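Local atomic coordinates of nigritoxine (Vibrio nigripulchritudo, PDB entry 5M41), a protein that acts as a bacterial toxin against crustaceans and insects and is built on a new fold. Residues 663-667 against 668-672; 744-747 against 748-752. One frame throughout, in Å; residues are numbered along the deposited sequence.

Both contacts lie in the C-terminal part of the chain, their centres about 12 Å apart and on the same side of the chain's centre. Contact 1 comes first in sequence: it takes the chain from strand 665-666 into helix 667-676 and is largely buried. Contact 2 follows about 70 residues later, on the last turns of helix 739-751, where the model ends, and is mostly at the surface. The two helices touch: Asp-669 of contact 1 forms a long, weak ion pair with Arg-750 of contact 2, and Ala-746 packs against the backbone of Asp-669. The start of one helix thus packs against the last modelled helix.

Contact 1 of 2, residues 663-667 against 668-672; sequences TTYTL and QDFIT
Thr-666 and Asp-669 trade side-chain-to-backbone hydrogen bonds in a capping box at the start of helix 667-676. Asp-669 N donates to Thr-666 OG1 at 3.0 Å, and in return Thr-666 N points at Asp-669 OD2 in a weak bond of 3.3 Å, straight though it is at 171°. The threonine hydroxyl stands between its own backbone N and carbonyl carbon (chi1 68°), which turns it onto the first turn of the helix. The same OD2 is held by a hydrogen bond from outside, with Ser-743 OG of helix 739-751.

Backbone bonds carry the turn onward: Phe-670 N donates to Thr-666 O and Ile-671 N to Leu-667 O. One residue on, Gln-668 O accepts both from Thr-672 N and from Thr-672 OG1, the hydroxyl arriving above the carbonyl plane.

Tyr-665 and Leu-667 make the apolar contacts. The tyrosine side chain and that of Asp-669 run past each other in opposite directions, Tyr-665 CE1 lying 3.5 Å from Asp-669 CB, with ring and carboxylate planes 60° apart. The phenol oxygen comes up to Phe-670, Tyr-665 OH to Phe-670 CA 3.3 Å, and lies at the edge of the Phe-670 ring. Leu-667 CG meets Ile-671 CD1 at 3.9 Å; these two side chains continue onto helix 688-704, while Phe-670 also reaches helix 719-731.

A water joins Tyr-665 OH (2.7 Å) to Asp-669 O, the latter bond weak. Taken together, the cap satisfies an N-H that the first turn would otherwise leave without a helical acceptor, and the helix N-terminus would probably help stabilise a negative charge on Asp-669.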
loop_
_atom_site.group_PDB
_atom_site.type_symbol
_atom_site.label_atom_id
_atom_site.label_comp_id
_atom_site.label_asym_id
_atom_site.label_seq_id
_atom_site.Cartn_x
_atom_site.Cartn_y
_atom_site.Cartn_z
ATOM N N THR A 663 15.945 27.791 35.073
ATOM C CA THR A 663 14.543 27.678 35.426
ATOM C C THR A 663 14.317 26.262 35.936
ATOM O O THR A 663 15.245 25.460 35.983
ATOM C CB THR A 663 13.627 27.894 34.217
ATOM O OG1 THR A 663 13.818 26.810 33.304
ATOM C CG2 THR A 663 13.898 29.246 33.530
ATOM N N THR A 664 13.086 25.954 36.321
ATOM C CA THR A 664 12.715 24.602 36.748
ATOM C C THR A 664 12.086 23.824 35.575
ATOM O O THR A 664 11.662 22.685 35.732
ATOM C CB THR A 664 11.699 24.686 37.897
ATOM O OG1 THR A 664 10.571 25.446 37.439
ATOM C CG2 THR A 664 12.328 25.403 39.134
ATOM N N TYR A 665 12.033 24.447 34.401
ATOM C CA TYR A 665 11.548 23.794 33.178
ATOM C C TYR A 665 12.622 22.878 32.619
ATOM O O TYR A 665 13.777 23.285 32.472
ATOM C CB TYR A 665 11.180 24.839 32.124
ATOM C CG TYR A 665 10.551 24.279 30.873
ATOM C CD1 TYR A 665 9.187 23.961 30.850
ATOM C CD2 TYR A 665 11.292 24.120 29.687
ATOM C CE1 TYR A 665 8.583 23.464 29.710
ATOM C CE2 TYR A 665 10.687 23.623 28.524
ATOM C CZ TYR A 665 9.327 23.296 28.557
ATOM O OH TYR A 665 8.669 22.812 27.454
ATOM N N THR A 666 12.249 21.641 32.317
ATOM C CA THR A 666 13.246 20.643 31.928
ATOM C C THR A 666 13.108 20.282 30.458
ATOM O O THR A 666 12.040 20.476 29.867
ATOM C CB THR A 666 13.086 19.348 32.741
ATOM O OG1 THR A 666 11.856 18.720 32.358
ATOM C CG2 THR A 666 13.079 19.643 34.265
ATOM N N LEU A 667 14.184 19.740 29.881
ATOM C CA LEU A 667 14.143 19.164 28.539
ATOM C C LEU A 667 13.062 18.088 28.455
ATOM O O LEU A 667 12.406 17.954 27.427
ATOM C CB LEU A 667 15.504 18.565 28.145
ATOM C CG LEU A 667 15.586 17.968 26.732
ATOM C CD1 LEU A 667 15.416 19.024 25.641
ATOM C CD2 LEU A 667 16.905 17.243 26.527
ATOM N N GLN A 668 12.896 17.314 29.524
ATOM C CA GLN A 668 11.804 16.336 29.583
ATOM C C GLN A 668 10.409 16.967 29.386
ATOM O O GLN A 668 9.593 16.433 28.628
ATOM C CB GLN A 668 11.839 15.556 30.896
ATOM C CG GLN A 668 11.087 14.241 30.789
ATOM C CD GLN A 668 10.944 13.529 32.115
ATOM O OE1 GLN A 668 11.284 12.349 32.221
ATOM N NE2 GLN A 668 10.435 14.232 33.134
ATOM N N ASP A 669 10.132 18.094 30.047
ATOM C CA ASP A 669 8.849 18.778 29.821
ATOM C C ASP A 669 8.684 19.091 28.333
ATOM O O ASP A 669 7.609 18.886 27.769
ATOM C CB ASP A 669 8.760 20.091 30.590
ATOM C CG ASP A 669 8.707 19.912 32.102
ATOM O OD1 ASP A 669 8.353 18.820 32.610
ATOM O OD2 ASP A 669 9.046 20.907 32.776
ATOM N N PHE A 670 9.758 19.590 27.715
ATOM C CA PHE A 670 9.774 19.961 26.300
ATOM C C PHE A 670 9.483 18.757 25.423
ATOM O O PHE A 670 8.588 18.783 24.562
ATOM C CB PHE A 670 11.129 20.599 25.914
ATOM C CG PHE A 670 11.214 21.013 24.473
ATOM C CD1 PHE A 670 10.567 22.161 24.029
ATOM C CD2 PHE A 670 11.968 20.277 23.563
ATOM C CE1 PHE A 670 10.645 22.559 22.702
ATOM C CE2 PHE A 670 12.056 20.667 22.230
ATOM C CZ PHE A 670 11.386 21.806 21.800
ATOM N N ILE A 671 10.205 17.681 25.694
ATOM C CA ILE A 671 10.085 16.456 24.912
ATOM C C ILE A 671 8.683 15.865 25.034
ATOM O O ILE A 671 8.073 15.474 24.028
ATOM C CB ILE A 671 11.192 15.441 25.301
ATOM C CG1 ILE A 671 12.558 15.919 24.767
ATOM C CG2 ILE A 671 10.859 14.031 24.810
ATOM C CD1 ILE A 671 13.727 15.002 25.127
ATOM N N THR A 672 8.154 15.827 26.256
ATOM C CA THR A 672 6.799 15.284 26.484
ATOM C C THR A 672 5.764 16.004 25.608
ATOM O O THR A 672 4.963 15.375 24.949
ATOM C CB THR A 672 6.403 15.380 27.966
ATOM O OG1 THR A 672 7.349 14.636 28.749
ATOM C CG2 THR A 672 4.977 14.824 28.207
HETATM O O HOH W 1 6.411 21.441 27.899
#

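Contact 2 of 2, residues 744-747 against 748-752; sequences NAAQ and KLRNG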
loop_
_atom_site.group_PDB
_atom_site.type_symbol
_atom_site.label_atom_id
_atom_site.label_comp_id
_atom_site.label_asym_id
_atom_site.label_seq_id
_atom_site.Cartn_x
_atom_site.Cartn_y
_atom_site.Cartn_z
ATOM N N ASN A 744 3.068 22.362 33.285
ATOM C CA ASN A 744 1.777 21.754 33.616
ATOM C C ASN A 744 1.189 20.956 32.455
ATOM O O ASN A 744 0.658 19.874 32.676
ATOM C CB ASN A 744 0.795 22.788 34.176
ATOM C CG ASN A 744 1.339 23.470 35.420
ATOM O OD1 ASN A 744 2.194 22.920 36.118
ATOM N ND2 ASN A 744 0.878 24.681 35.684
ATOM N N ALA A 745 1.334 21.453 31.224
ATOM C CA ALA A 745 0.856 20.714 30.047
ATOM C C ALA A 745 1.556 19.361 29.947
ATOM O O ALA A 745 0.912 18.333 29.680
ATOM C CB ALA A 745 1.062 21.526 28.777
ATOM N N ALA A 746 2.869 19.359 30.176
ATOM C CA ALA A 746 3.623 18.113 30.239
ATOM C C ALA A 746 3.103 17.200 31.358
ATOM O O ALA A 746 2.872 16.006 31.144
ATOM C CB ALA A 746 5.121 18.398 30.402
ATOM N N GLN A 747 2.936 17.767 32.545
ATOM C CA GLN A 747 2.339 17.040 33.673
ATOM C C GLN A 747 0.988 16.394 33.339
ATOM O O GLN A 747 0.788 15.216 33.624
ATOM C CB GLN A 747 2.213 17.930 34.923
ATOM C CG GLN A 747 2.002 17.134 36.213
ATOM C CD GLN A 747 3.082 16.070 36.425
ATOM O OE1 GLN A 747 4.279 16.372 36.399
ATOM N NE2 GLN A 747 2.663 14.812 36.615
ATOM N N LYS A 748 0.082 17.159 32.733
ATOM C CA LYS A 748 -1.200 16.634 32.257
ATOM C C LYS A 748 -1.029 15.462 31.313
ATOM O O LYS A 748 -1.840 14.537 31.339
ATOM C CB LYS A 748 -2.019 17.709 31.542
ATOM C CG LYS A 748 -2.881 18.558 32.460
ATOM C CD LYS A 748 -3.464 19.740 31.710
ATOM C CE LYS A 748 -4.171 20.678 32.673
ATOM N NZ LYS A 748 -4.794 21.828 31.965
ATOM N N LEU A 749 0.014 15.493 30.475
ATOM C CA LEU A 749 0.228 14.395 29.537
ATOM C C LEU A 749 0.695 13.094 30.198
ATOM O O LEU A 749 0.341 12.024 29.734
ATOM C CB LEU A 749 1.186 14.801 28.422
ATOM C CG LEU A 749 0.531 15.741 27.423
ATOM C CD1 LEU A 749 1.601 16.397 26.576
ATOM C CD2 LEU A 749 -0.496 14.999 26.591
ATOM N N ARG A 750 1.494 13.197 31.262
ATOM C CA ARG A 750 1.945 12.020 32.024
ATOM C C ARG A 750 0.823 11.421 32.897
ATOM O O ARG A 750 0.791 10.214 33.121
ATOM C CB ARG A 750 3.181 12.355 32.878
ATOM C CG ARG A 750 4.441 12.659 32.069
ATOM C CD ARG A 750 5.667 12.865 32.949
ATOM N NE ARG A 750 5.631 14.141 33.667
ATOM C CZ ARG A 750 6.269 15.252 33.286
ATOM N NH1 ARG A 750 7.014 15.274 32.177
ATOM N NH2 ARG A 750 6.157 16.357 34.020
ATOM N N ASN A 751 -0.090 12.267 33.372
ATOM C CA ASN A 751 -1.241 11.827 34.181
ATOM C C ASN A 751 -2.205 10.892 33.442
ATOM O O ASN A 751 -2.719 9.935 34.032
ATOM C CB ASN A 751 -2.027 13.031 34.726
ATOM C CG ASN A 751 -1.288 13.784 35.824
ATOM O OD1 ASN A 751 -0.235 13.354 36.306
ATOM N ND2 ASN A 751 -1.850 14.927 36.229
ATOM N N GLY A 752 -2.447 11.182 32.160
ATOM C CA GLY A 752 -3.338 10.381 31.315
ATOM C C GLY A 752 -2.813 8.993 30.975
ATOM O O GLY A 752 -1.621 8.812 30.716
#
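Gln-747 joins Arg-750 and Asn-751 through the two ends of its side-chain amide. OE1 accepts from Arg-750 NH2 at 3.0 Å in a nearly straight bond (173°), and NE2 donates to Asn-751 OD1 at a longer 3.3 Å. The oxygen lies in the guanidinium plane, at its edge, yet NH2 stands well above the plane of the glutamine carbonyl. The second bond repeats the pattern: OD1 is close to the plane of the Gln-747 amide, while NE2 sits above that of the asparagine. Accordingly the glutamine amide is turned 63° from the guanidinium and 52° from the Asn-751 amide.

One face of the guanidinium is turned to the helix backbone, with Ala-746 O 4.1 Å above its centre. Arg-750 NH1 also comes within 4.1 Å of Ala-746 CB.

A bend in each long chain brings these groups together. Gln-747 sends CG away from its backbone N and then folds at chi2, which carries the amide over the following turn. Arg-750 bends at chi3, so its guanidinium returns toward the preceding one. Beneath them run helical backbone bonds, Lys-748 N to Asn-744 O at 2.8 Å and Asn-751 N to Gln-747 O at 3.1 Å among them.

Farther out, helix 667-676 lies alongside: Leu-749 packs on Thr-672 and Asn-676, and Arg-750 touches Gln-668 and Thr-672. With Asp-669 OD1 as its weak, distant ionic partner, Arg-750 NH2 sits between a neutral amide oxygen and a carboxylate, and the glutamine probably helps hold the positive charge near the start of helix 667-676 at this largely exposed C-terminal end.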